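Local coordinates for arginine decarboxylase, A207R protein (Paramecium bursaria Chlorella virus 1, PDB 2NVA), which catalyses the pyridoxal-phosphate-dependent decarboxylation of arginine to agmatine, as a viral member of the eukaryotic ornithine-decarboxylase-like family, at residues Leu277-Tyr287 with Ser317-Asp328; Ala46-Leu55 with Glu252-Tyr261. One frame throughout, in Å; residues are numbered along the deposited sequence.

Contact 1: residues Leu277-Tyr287 with Ser317-Asp328; sequences LYEYFFNESTY and SVLYGCTCDGVD. With PL2 ((4-{[(4-{[amino(imino)methyl]amino}butyl)amino]methyl}-5-hydroxy-6-methylpyridin-3-yl)methyl dihydrogen phosphate), chain J.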
loop_
_atom_site.group_PDB
_atom_site.type_symbol
_atom_site.label_atom_id
_atom_site.label_comp_id
_atom_site.label_asym_id
_atom_site.label_seq_id
_atom_site.Cartn_x
_atom_site.Cartn_y
_atom_site.Cartn_z
ATOM N N LEU A 277 -27.870 7.115 -8.460
ATOM C CA LEU A 277 -26.587 7.087 -7.755
ATOM C C LEU A 277 -25.487 7.563 -8.700
ATOM O O LEU A 277 -25.371 7.061 -9.822
ATOM C CB LEU A 277 -26.276 5.665 -7.241
ATOM C CG LEU A 277 -25.080 5.530 -6.283
ATOM C CD1 LEU A 277 -25.312 6.281 -4.965
ATOM C CD2 LEU A 277 -24.753 4.060 -6.020
ATOM N N TYR A 278 -24.676 8.510 -8.235
ATOM C CA TYR A 278 -23.651 9.139 -9.060
ATOM C C TYR A 278 -22.279 8.618 -8.700
ATOM O O TYR A 278 -21.756 8.932 -7.638
ATOM C CB TYR A 278 -23.703 10.657 -8.906
ATOM C CG TYR A 278 -24.984 11.249 -9.462
ATOM C CD1 TYR A 278 -24.968 12.016 -10.625
ATOM C CD2 TYR A 278 -26.214 11.023 -8.835
ATOM C CE1 TYR A 278 -26.145 12.550 -11.155
ATOM C CE2 TYR A 278 -27.400 11.548 -9.353
ATOM C CZ TYR A 278 -27.363 12.311 -10.509
ATOM O OH TYR A 278 -28.525 12.851 -11.026
ATOM N N GLU A 279 -21.702 7.833 -9.608
ATOM C CA GLU A 279 -20.421 7.184 -9.357
ATOM C C GLU A 279 -19.308 7.882 -10.134
ATOM O O GLU A 279 -19.433 8.096 -11.333
ATOM C CB GLU A 279 -20.499 5.702 -9.743
ATOM C CG GLU A 279 -21.596 4.917 -9.005
ATOM C CD GLU A 279 -21.924 3.564 -9.633
ATOM O OE1 GLU A 279 -21.775 3.408 -10.860
ATOM O OE2 GLU A 279 -22.374 2.666 -8.892
ATOM N N TYR A 280 -18.237 8.246 -9.434
ATOM C CA TYR A 280 -17.131 8.979 -10.047
ATOM C C TYR A 280 -15.823 8.253 -9.847
ATOM O O TYR A 280 -15.605 7.632 -8.804
ATOM C CB TYR A 280 -17.005 10.373 -9.440
ATOM C CG TYR A 280 -18.284 11.166 -9.512
ATOM C CD1 TYR A 280 -18.714 11.729 -10.719
ATOM C CD2 TYR A 280 -19.065 11.354 -8.373
ATOM C CE1 TYR A 280 -19.900 12.466 -10.782
ATOM C CE2 TYR A 280 -20.259 12.078 -8.424
ATOM C CZ TYR A 280 -20.663 12.639 -9.635
ATOM O OH TYR A 280 -21.831 13.369 -9.673
ATOM N N PHE A 281 -14.952 8.351 -10.847
ATOM C CA PHE A 281 -13.619 7.785 -10.756
ATOM C C PHE A 281 -12.626 8.922 -10.841
ATOM O O PHE A 281 -12.769 9.801 -11.684
ATOM C CB PHE A 281 -13.391 6.782 -11.885
ATOM C CG PHE A 281 -14.143 5.513 -11.692
ATOM C CD1 PHE A 281 -13.486 4.361 -11.289
ATOM C CD2 PHE A 281 -15.523 5.485 -11.848
ATOM C CE1 PHE A 281 -14.208 3.162 -11.092
ATOM C CE2 PHE A 281 -16.254 4.301 -11.640
ATOM C CZ PHE A 281 -15.592 3.150 -11.260
ATOM N N PHE A 282 -11.647 8.901 -9.938
ATOM C CA PHE A 282 -10.636 9.969 -9.815
ATOM C C PHE A 282 -9.263 9.503 -10.250
ATOM O O PHE A 282 -9.002 8.303 -10.260
ATOM C CB PHE A 282 -10.566 10.454 -8.369
ATOM C CG PHE A 282 -11.816 11.177 -7.934
ATOM C CD1 PHE A 282 -11.900 12.580 -8.030
ATOM C CD2 PHE A 282 -12.931 10.458 -7.477
ATOM C CE1 PHE A 282 -13.060 13.248 -7.649
ATOM C CE2 PHE A 282 -14.100 11.117 -7.108
ATOM C CZ PHE A 282 -14.162 12.520 -7.188
ATOM N N ASN A 283 -8.382 10.447 -10.591
ATOM C CA ASN A 283 -6.998 10.076 -10.919
ATOM C C ASN A 283 -6.130 9.905 -9.661
ATOM O O ASN A 283 -4.929 10.219 -9.650
ATOM C CB ASN A 283 -6.370 11.029 -11.954
ATOM C CG ASN A 283 -6.272 12.478 -11.461
ATOM O OD1 ASN A 283 -6.788 12.842 -10.398
ATOM N ND2 ASN A 283 -5.580 13.306 -12.235
ATOM N N GLU A 284 -6.770 9.421 -8.606
ATOM C CA GLU A 284 -6.136 9.048 -7.340
ATOM C C GLU A 284 -6.729 7.728 -6.868
ATOM O O GLU A 284 -7.690 7.223 -7.467
ATOM C CB GLU A 284 -6.380 10.124 -6.291
ATOM C CG GLU A 284 -5.216 11.081 -6.118
ATOM C CD GLU A 284 -3.941 10.414 -5.598
ATOM O OE1 GLU A 284 -2.865 11.002 -5.795
ATOM O OE2 GLU A 284 -4.010 9.306 -5.012
ATOM N N SER A 285 -6.159 7.153 -5.814
ATOM C CA SER A 285 -6.643 5.859 -5.331
ATOM C C SER A 285 -6.176 5.558 -3.911
ATOM O O SER A 285 -5.298 6.249 -3.384
ATOM C CB SER A 285 -6.225 4.729 -6.290
ATOM O OG SER A 285 -4.908 4.266 -6.006
ATOM N N THR A 286 -6.777 4.527 -3.309
ATOM C CA THR A 286 -6.336 4.030 -2.000
ATOM C C THR A 286 -4.924 3.421 -2.070
ATOM O O THR A 286 -4.261 3.274 -1.051
ATOM C CB THR A 286 -7.298 2.979 -1.423
ATOM O OG1 THR A 286 -7.416 1.881 -2.331
ATOM C CG2 THR A 286 -8.663 3.591 -1.184
ATOM N N TYR A 287 -4.486 3.093 -3.287
ATOM C CA TYR A 287 -3.109 2.644 -3.544
ATOM C C TYR A 287 -2.174 3.806 -3.886
ATOM O O TYR A 287 -0.954 3.624 -4.056
ATOM C CB TYR A 287 -3.109 1.622 -4.679
ATOM C CG TYR A 287 -3.804 0.327 -4.327
ATOM C CD1 TYR A 287 -3.185 -0.606 -3.505
ATOM C CD2 TYR A 287 -5.092 0.053 -4.789
ATOM C CE1 TYR A 287 -3.817 -1.811 -3.183
ATOM C CE2 TYR A 287 -5.735 -1.151 -4.469
ATOM C CZ TYR A 287 -5.084 -2.077 -3.673
ATOM O OH TYR A 287 -5.709 -3.268 -3.355
ATOM N N SER A 317 -23.448 10.322 -3.977
ATOM C CA SER A 317 -22.236 10.126 -4.779
ATOM C C SER A 317 -21.371 9.009 -4.215
ATOM O O SER A 317 -21.360 8.773 -3.001
ATOM C CB SER A 317 -21.430 11.435 -4.817
ATOM O OG SER A 317 -22.257 12.507 -5.270
ATOM N N VAL A 318 -20.635 8.344 -5.100
ATOM C CA VAL A 318 -19.647 7.341 -4.688
ATOM C C VAL A 318 -18.322 7.761 -5.319
ATOM O O VAL A 318 -18.264 7.995 -6.529
ATOM C CB VAL A 318 -20.029 5.911 -5.147
ATOM C CG1 VAL A 318 -19.104 4.882 -4.501
ATOM C CG2 VAL A 318 -21.467 5.605 -4.791
ATOM N N LEU A 319 -17.269 7.864 -4.509
ATOM C CA LEU A 319 -15.964 8.286 -5.021
ATOM C C LEU A 319 -15.015 7.097 -5.126
ATOM O O LEU A 319 -14.544 6.578 -4.108
ATOM C CB LEU A 319 -15.355 9.382 -4.142
ATOM C CG LEU A 319 -16.306 10.514 -3.729
ATOM C CD1 LEU A 319 -15.559 11.533 -2.882
ATOM C CD2 LEU A 319 -16.981 11.206 -4.944
ATOM N N TYR A 320 -14.766 6.663 -6.361
ATOM C CA TYR A 320 -13.891 5.509 -6.629
ATOM C C TYR A 320 -12.468 5.900 -6.969
ATOM O O TYR A 320 -12.252 6.918 -7.620
ATOM C CB TYR A 320 -14.437 4.691 -7.792
ATOM C CG TYR A 320 -15.657 3.880 -7.453
ATOM C CD1 TYR A 320 -15.568 2.797 -6.568
ATOM C CD2 TYR A 320 -16.894 4.171 -8.023
ATOM C CE1 TYR A 320 -16.676 2.024 -6.257
ATOM C CE2 TYR A 320 -18.020 3.402 -7.719
ATOM C CZ TYR A 320 -17.894 2.333 -6.822
ATOM O OH TYR A 320 -18.975 1.551 -6.494
ATOM N N GLY A 321 -11.513 5.070 -6.559
ATOM C CA GLY A 321 -10.127 5.235 -6.979
ATOM C C GLY A 321 -9.939 4.688 -8.397
ATOM O O GLY A 321 -10.781 3.931 -8.889
ATOM N N CYS A 322 -8.819 5.026 -9.024
ATOM C CA CYS A 322 -8.604 4.693 -10.438
ATOM C C CYS A 322 -8.190 3.248 -10.709
ATOM O O CYS A 322 -8.155 2.841 -11.871
ATOM C CB CYS A 322 -7.596 5.657 -11.087
ATOM S SG CYS A 322 -6.042 5.777 -10.206
ATOM N N THR A 323 -7.860 2.468 -9.672
ATOM C CA THR A 323 -7.345 1.103 -9.916
ATOM C C THR A 323 -8.445 0.084 -10.226
ATOM O O THR A 323 -9.642 0.354 -10.043
ATOM C CB THR A 323 -6.472 0.543 -8.742
ATOM O OG1 THR A 323 -7.310 0.192 -7.633
ATOM C CG2 THR A 323 -5.397 1.565 -8.296
ATOM N N CYS A 324 -7.995 -1.083 -10.695
ATOM C CA CYS A 324 -8.803 -2.276 -11.001
ATOM C C CYS A 324 -9.588 -2.865 -9.821
ATOM O O CYS A 324 -10.555 -3.614 -10.011
ATOM C CB CYS A 324 -7.862 -3.380 -11.526
ATOM S SG CYS A 324 -6.454 -3.764 -10.343
ATOM N N ASP A 325 -9.153 -2.545 -8.612
ATOM C CA ASP A 325 -9.561 -3.270 -7.405
ATOM C C ASP A 325 -10.844 -2.730 -6.786
ATOM O O ASP A 325 -11.021 -1.516 -6.679
ATOM C CB ASP A 325 -8.406 -3.175 -6.397
ATOM C CG ASP A 325 -8.517 -4.149 -5.274
ATOM O OD1 ASP A 325 -9.632 -4.458 -4.780
ATOM O OD2 ASP A 325 -7.445 -4.633 -4.823
ATOM N N GLY A 326 -11.729 -3.631 -6.353
ATOM C CA GLY A 326 -12.983 -3.229 -5.711
ATOM C C GLY A 326 -12.818 -2.643 -4.312
ATOM O O GLY A 326 -13.726 -1.978 -3.800
ATOM N N VAL A 327 -11.669 -2.892 -3.692
ATOM C CA VAL A 327 -11.353 -2.324 -2.354
ATOM C C VAL A 327 -11.026 -0.826 -2.440
ATOM O O VAL A 327 -11.132 -0.083 -1.446
ATOM C CB VAL A 327 -10.202 -3.100 -1.660
ATOM C CG1 VAL A 327 -8.849 -2.585 -2.110
ATOM C CG2 VAL A 327 -10.335 -3.010 -0.136
ATOM N N ASP A 328 -10.660 -0.396 -3.646
ATOM C CA ASP A 328 -10.186 0.960 -3.889
ATOM C C ASP A 328 -11.372 1.906 -4.087
ATOM O O ASP A 328 -11.726 2.282 -5.213
ATOM C CB ASP A 328 -9.246 0.930 -5.101
ATOM C CG ASP A 328 -8.820 2.301 -5.561
ATOM O OD1 ASP A 328 -8.855 3.266 -4.763
ATOM O OD2 ASP A 328 -8.481 2.394 -6.761
HETATM N N1 PL2 J . -8.244 -8.204 -15.890
HETATM C C2 PL2 J . -8.783 -7.186 -15.200
HETATM C C2A PL2 J . -9.636 -6.153 -15.960
HETATM C C3 PL2 J . -8.589 -7.102 -13.818
HETATM O O3 PL2 J . -9.167 -6.075 -13.132
HETATM C C4 PL2 J . -7.807 -8.078 -13.149
HETATM C C4A PL2 J . -7.522 -8.074 -11.629
HETATM C C5 PL2 J . -7.262 -9.114 -13.947
HETATM C C6 PL2 J . -7.504 -9.147 -15.313
HETATM P P PL2 J . -6.161 -12.193 -11.758
HETATM N N PL2 J . -8.530 -7.351 -10.853
HETATM C CA PL2 J . -7.860 -6.493 -9.842
HETATM C CG PL2 J . -6.808 -6.606 -7.534
HETATM O OP2 PL2 J . -6.822 -12.761 -10.441
HETATM O OP3 PL2 J . -4.658 -11.770 -11.349
HETATM O OP1 PL2 J . -6.111 -13.203 -12.838
HETATM O OP4 PL2 J . -6.942 -10.834 -12.171
HETATM C C5M PL2 J . -6.415 -10.223 -13.300
HETATM C CB PL2 J . -6.933 -7.306 -8.904
HETATM C CD PL2 J . -6.006 -7.466 -6.542
HETATM N NE PL2 J . -5.585 -6.583 -5.439
HETATM C CZ PL2 J . -4.656 -6.909 -4.543
HETATM N NH2 PL2 J . -4.324 -6.028 -3.584
HETATM N NH1 PL2 J . -4.052 -8.093 -4.584
HETATM O O HOH W 1 -21.614 2.256 -6.265
HETATM O O HOH W 2 -22.023 14.481 -7.159
#
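Tyr287 and Asp325 meet because Tyr287 sets CG beside its backbone N (chi1 -67°) while Asp325 swings CG anti to its own (chi1 -165°), so that the two side chains cross at about a right angle, with ring and carboxylate planes 34° apart. Tyr287 OH donates to Asp325 OD2 over 2.7 Å, coming from above the carboxylate plane. The agmatine arm of PL2 closes the triangle: its NE donates to Asp325 OD2 at 2.8 Å, and its NH2 donates to Tyr287 OH at 3.1 Å. Asp325 OD1 accepts from Val327 N in an Asx turn that holds the group in place. Behind it, Asp328 ties the loops together: OD1 receives Thr286 N at 2.8 Å, almost straight, and OD2 takes both the N and OG1 of Thr323.

These loops follow two neighbouring parallel strands of the C-terminal beta domain, 277-282 and 314-320. Their backbone bonds alternate: Val318 N to Tyr278 O, Tyr280 N to Val318 O, Tyr320 N to Tyr280 O and Phe282 N to Tyr320 O. On one side of the sheet Phe281 and Tyr320 form an offset stack, with Tyr320 CB over the face of the Phe281 ring, 3.7 Å from its centroid and shifted toward the rim, and a water joins Tyr320 OH to Glu279 OE2; Glu279 OE1 is salt-bridged to Arg272. On the other side Leu319 CD2 packs against the edge of the Phe282 ring, 3.6 Å from CE2. NZ of Lys148 of the second subunit sits within hydrogen-bonding distance of the backbone O of Gly321, Thr323, Asp325 and Asp328.

Contact 2: residues Ala46-Leu55 with Glu252-Tyr261; sequences AVKCNNDEVL and EPGRFFAEHY. With PL2 ((4-{[(4-{[amino(imino)methyl]amino}butyl)amino]methyl}-5-hydroxy-6-methylpyridin-3-yl)methyl dihydrogen phosphate), chain I.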
loop_
_atom_site.group_PDB
_atom_site.type_symbol
_atom_site.label_atom_id
_atom_site.label_comp_id
_atom_site.label_asym_id
_atom_site.label_seq_id
_atom_site.Cartn_x
_atom_site.Cartn_y
_atom_site.Cartn_z
ATOM N N ALA A 46 8.348 12.781 13.489
ATOM C CA ALA A 46 8.362 11.428 12.936
ATOM C C ALA A 46 8.354 11.502 11.413
ATOM O O ALA A 46 7.306 11.661 10.779
ATOM C CB ALA A 46 7.163 10.603 13.467
ATOM N N VAL A 47 9.553 11.407 10.843
ATOM C CA VAL A 47 9.794 11.555 9.410
ATOM C C VAL A 47 8.886 10.628 8.563
ATOM O O VAL A 47 8.450 11.004 7.467
ATOM C CB VAL A 47 11.297 11.270 9.112
ATOM C CG1 VAL A 47 11.590 11.248 7.598
ATOM C CG2 VAL A 47 12.184 12.319 9.838
ATOM N N LYS A 48 8.597 9.446 9.097
ATOM C CA LYS A 48 7.778 8.445 8.408
ATOM C C LYS A 48 6.396 8.951 8.023
ATOM O O LYS A 48 5.791 8.433 7.087
ATOM C CB LYS A 48 7.628 7.186 9.277
ATOM C CG LYS A 48 7.008 7.474 10.639
ATOM C CD LYS A 48 6.790 6.219 11.481
ATOM C CE LYS A 48 8.019 5.834 12.295
ATOM N NZ LYS A 48 8.504 6.904 13.295
ATOM N N CYS A 49 5.896 9.943 8.749
ATOM C CA CYS A 49 4.551 10.461 8.506
ATOM C C CYS A 49 4.461 11.243 7.188
ATOM O O CYS A 49 3.455 11.163 6.477
ATOM C CB CYS A 49 4.116 11.333 9.682
ATOM S SG CYS A 49 2.419 11.959 9.582
ATOM N N ASN A 50 5.534 11.981 6.881
ATOM C CA ASN A 50 5.646 12.751 5.651
ATOM C C ASN A 50 7.091 13.190 5.532
ATOM O O ASN A 50 7.581 13.975 6.355
ATOM C CB ASN A 50 4.721 13.975 5.675
ATOM C CG ASN A 50 4.628 14.658 4.329
ATOM O OD1 ASN A 50 5.546 14.574 3.521
ATOM N ND2 ASN A 50 3.501 15.328 4.074
ATOM N N ASN A 51 7.781 12.652 4.536
ATOM C CA ASN A 51 9.210 12.926 4.354
ATOM C C ASN A 51 9.501 13.950 3.254
ATOM O O ASN A 51 10.612 14.018 2.752
ATOM C CB ASN A 51 9.954 11.624 4.064
ATOM C CG ASN A 51 9.316 10.839 2.930
ATOM O OD1 ASN A 51 8.634 11.398 2.067
ATOM N ND2 ASN A 51 9.550 9.530 2.921
ATOM N N ASP A 52 8.481 14.721 2.873
ATOM C CA ASP A 52 8.634 15.814 1.925
ATOM C C ASP A 52 9.850 16.665 2.305
ATOM O O ASP A 52 9.959 17.135 3.435
ATOM C CB ASP A 52 7.349 16.652 1.922
ATOM C CG ASP A 52 7.443 17.858 1.015
ATOM O OD1 ASP A 52 7.802 18.942 1.517
ATOM O OD2 ASP A 52 7.171 17.714 -0.196
ATOM N N GLU A 53 10.763 16.865 1.359
ATOM C CA GLU A 53 12.023 17.527 1.702
ATOM C C GLU A 53 11.896 18.995 2.128
ATOM O O GLU A 53 12.731 19.483 2.909
ATOM C CB GLU A 53 13.104 17.310 0.643
ATOM C CG GLU A 53 12.905 18.014 -0.662
ATOM C CD GLU A 53 14.057 17.723 -1.639
ATOM O OE1 GLU A 53 14.617 18.675 -2.215
ATOM O OE2 GLU A 53 14.397 16.520 -1.819
ATOM N N VAL A 54 10.867 19.680 1.637
ATOM C CA VAL A 54 10.602 21.060 2.081
ATOM C C VAL A 54 10.079 21.073 3.518
ATOM O O VAL A 54 10.453 21.940 4.313
ATOM C CB VAL A 54 9.635 21.787 1.107
ATOM C CG1 VAL A 54 9.158 23.116 1.682
ATOM C CG2 VAL A 54 10.329 22.014 -0.233
ATOM N N LEU A 55 9.221 20.105 3.843
ATOM C CA LEU A 55 8.720 19.956 5.208
ATOM C C LEU A 55 9.878 19.713 6.180
ATOM O O LEU A 55 9.938 20.335 7.240
ATOM C CB LEU A 55 7.724 18.791 5.299
ATOM C CG LEU A 55 7.093 18.491 6.662
ATOM C CD1 LEU A 55 6.315 19.691 7.196
ATOM C CD2 LEU A 55 6.198 17.256 6.594
ATOM N N GLU A 252 7.429 12.383 19.873
ATOM C CA GLU A 252 7.666 11.917 18.516
ATOM C C GLU A 252 6.430 12.187 17.648
ATOM O O GLU A 252 5.861 11.254 17.072
ATOM C CB GLU A 252 8.000 10.423 18.524
ATOM C CG GLU A 252 9.187 10.032 19.406
ATOM C CD GLU A 252 9.249 8.531 19.704
ATOM O OE1 GLU A 252 8.283 7.797 19.366
ATOM O OE2 GLU A 252 10.262 8.080 20.285
ATOM N N PRO A 253 6.012 13.464 17.553
ATOM C CA PRO A 253 4.789 13.707 16.788
ATOM C C PRO A 253 5.016 13.559 15.288
ATOM O O PRO A 253 6.035 14.016 14.773
ATOM C CB PRO A 253 4.447 15.168 17.121
ATOM C CG PRO A 253 5.767 15.797 17.427
ATOM C CD PRO A 253 6.594 14.712 18.091
ATOM N N GLY A 254 4.059 12.939 14.598
ATOM C CA GLY A 254 4.078 12.906 13.140
ATOM C C GLY A 254 2.910 13.722 12.627
ATOM O O GLY A 254 3.088 14.833 12.106
ATOM N N ARG A 255 1.704 13.193 12.822
ATOM C CA ARG A 255 0.498 13.802 12.258
ATOM C C ARG A 255 0.179 15.211 12.791
ATOM O O ARG A 255 -0.503 15.973 12.114
ATOM C CB ARG A 255 -0.729 12.884 12.419
ATOM C CG ARG A 255 -1.215 12.744 13.867
ATOM C CD ARG A 255 -2.430 11.842 13.991
ATOM N NE ARG A 255 -2.117 10.438 13.687
ATOM C CZ ARG A 255 -2.593 9.772 12.632
ATOM N NH1 ARG A 255 -3.396 10.374 11.748
ATOM N NH2 ARG A 255 -2.250 8.500 12.436
ATOM N N PHE A 256 0.649 15.543 13.999
ATOM C CA PHE A 256 0.399 16.877 14.547
ATOM C C PHE A 256 0.860 17.964 13.575
ATOM O O PHE A 256 0.141 18.939 13.342
ATOM C CB PHE A 256 1.055 17.075 15.925
ATOM C CG PHE A 256 0.722 18.402 16.579
ATOM C CD1 PHE A 256 -0.346 18.504 17.467
ATOM C CD2 PHE A 256 1.474 19.548 16.294
ATOM C CE1 PHE A 256 -0.661 19.744 18.064
ATOM C CE2 PHE A 256 1.165 20.789 16.878
ATOM C CZ PHE A 256 0.101 20.880 17.763
ATOM N N PHE A 257 2.046 17.785 13.004
ATOM C CA PHE A 257 2.599 18.758 12.057
ATOM C C PHE A 257 2.244 18.476 10.607
ATOM O O PHE A 257 2.051 19.404 9.827
ATOM C CB PHE A 257 4.120 18.854 12.209
ATOM C CG PHE A 257 4.554 19.324 13.561
ATOM C CD1 PHE A 257 4.270 20.622 13.982
ATOM C CD2 PHE A 257 5.240 18.481 14.422
ATOM C CE1 PHE A 257 4.656 21.071 15.246
ATOM C CE2 PHE A 257 5.630 18.919 15.695
ATOM C CZ PHE A 257 5.339 20.226 16.101
ATOM N N ALA A 258 2.176 17.195 10.249
ATOM C CA ALA A 258 2.032 16.808 8.837
ATOM C C ALA A 258 0.599 16.909 8.322
ATOM O O ALA A 258 0.387 17.182 7.138
ATOM C CB ALA A 258 2.604 15.408 8.601
ATOM N N GLU A 259 -0.388 16.678 9.187
ATOM C CA GLU A 259 -1.782 16.600 8.694
ATOM C C GLU A 259 -2.183 17.804 7.827
ATOM O O GLU A 259 -2.628 17.636 6.687
ATOM C CB GLU A 259 -2.776 16.419 9.842
ATOM C CG GLU A 259 -4.246 16.367 9.376
ATOM C CD GLU A 259 -5.240 16.086 10.498
ATOM O OE1 GLU A 259 -4.820 15.803 11.644
ATOM O OE2 GLU A 259 -6.469 16.133 10.232
ATOM N N HIS A 260 -2.009 19.007 8.365
ATOM C CA HIS A 260 -2.528 20.216 7.721
ATOM C C HIS A 260 -1.554 20.833 6.730
ATOM O O HIS A 260 -1.836 21.873 6.133
ATOM C CB HIS A 260 -2.914 21.249 8.790
ATOM C CG HIS A 260 -3.887 20.721 9.798
ATOM N ND1 HIS A 260 -5.146 20.270 9.450
ATOM C CD2 HIS A 260 -3.789 20.572 11.140
ATOM C CE1 HIS A 260 -5.776 19.856 10.536
ATOM N NE2 HIS A 260 -4.976 20.038 11.576
ATOM N N TYR A 261 -0.407 20.192 6.567
ATOM C CA TYR A 261 0.627 20.693 5.675
ATOM C C TYR A 261 0.177 20.795 4.212
ATOM O O TYR A 261 0.584 21.708 3.488
ATOM C CB TYR A 261 1.863 19.794 5.779
ATOM C CG TYR A 261 3.028 20.156 4.860
ATOM C CD1 TYR A 261 3.553 21.452 4.818
ATOM C CD2 TYR A 261 3.648 19.170 4.071
ATOM C CE1 TYR A 261 4.632 21.763 3.988
ATOM C CE2 TYR A 261 4.710 19.460 3.255
ATOM C CZ TYR A 261 5.215 20.760 3.215
ATOM O OH TYR A 261 6.287 21.047 2.397
HETATM N N1 PL2 I . 6.903 7.621 16.931
HETATM C C2 PL2 I . 6.880 6.307 16.652
HETATM C C2A PL2 I . 7.967 5.376 17.225
HETATM C C3 PL2 I . 5.852 5.813 15.839
HETATM O O3 PL2 I . 5.841 4.478 15.586
HETATM C C4 PL2 I . 4.850 6.657 15.317
HETATM C C4A PL2 I . 3.698 6.149 14.400
HETATM C C5 PL2 I . 4.943 8.021 15.660
HETATM C C6 PL2 I . 5.978 8.467 16.460
HETATM P P PL2 I . 1.682 10.083 15.022
HETATM N N PL2 I . 3.361 4.728 14.641
HETATM C CA PL2 I . 2.983 4.048 13.394
HETATM C CG PL2 I . 1.348 3.980 11.463
HETATM O OP2 PL2 I . 0.169 9.597 15.246
HETATM O OP3 PL2 I . 1.815 10.442 13.440
HETATM O OP1 PL2 I . 2.028 11.240 15.900
HETATM O OP4 PL2 I . 2.550 8.758 15.310
HETATM C C5M PL2 I . 3.897 9.032 15.147
HETATM C CB PL2 I . 1.800 4.756 12.702
HETATM C CD PL2 I . 0.139 4.667 10.785
HETATM N NE PL2 I . -0.143 3.892 9.556
HETATM C CZ PL2 I . -0.915 4.287 8.532
HETATM N NH2 PL2 I . -1.063 3.465 7.465
HETATM N NH1 PL2 I . -1.537 5.470 8.562
#
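The phosphate-binding end of the TIM barrel is where these segments meet: Ala46 closes strand 41-46, Glu252 follows the neighbouring parallel strand 248-251, and helix 255-258 starts at the cofactor phosphate. Ala46 N donates to Pro253 O at 2.9 Å, with the N-H well out of the carbonyl plane, joining the two strand ends. Past this bond, Gly254 N and Arg255 N give their hydrogens to PL2 OP1 and OP3, the latter at 2.8 Å, and Arg255 NE reaches OP2. The Arg255 chain bends at chi3 (68°) to bring NE round to the phosphate, while NH2 turns to Ser179 and Glu296. At the pyridine, Glu252 OE1 lies 2.8 Å from N1 of PL2, a placement consistent with stabilising a protonated ring nitrogen.

Farther from the cofactor, Cys49 SG lies against the first turn of helix 255-258, 3.5 Å from Arg255 N, and also touches Ala258 CB, which meets Asn50 CB. Tyr261 ends the row. Its OH donates to Asp52 OD1 at 2.7 Å from above the carboxylate plane, and the same oxygen uses its anti lone pair to cap Leu55 N at the start of helix 53-61; OD2 is held by Tyr371. Leu55 CD1 sits 3.9 Å above the centroid of the Tyr261 ring, 5° off the normal, the leucine and the tyrosine lying antiparallel alongside. Backbone amides at a helix N-terminus, aided by an arginine, gripping the phosphate beyond a barrel strand are typical of the phosphate-binding site of fold-type III pyridoxal-phosphate enzymes.

Overall arrangement
Within one chain, contact 1 lies in the C-terminal beta domain and contact 2 in the TIM barrel, their centres 26 Å apart and their nearest atoms about 13 Å apart, without touching. They serve different copies of PL2. Residues 252-261 hold the phosphate of the ligand in their own subunit's barrel, whereas the loops of 277-287 and 317-328 reach across to the agmatine end of the ligand bound in the second subunit's barrel; there the phosphate is held by Gly254 and Arg255 of that subunit. Each active site of the dimer therefore combines contact 2 from one chain with contact 1 from the other, and Lys48 packs on Cys324 of the second subunit where they join.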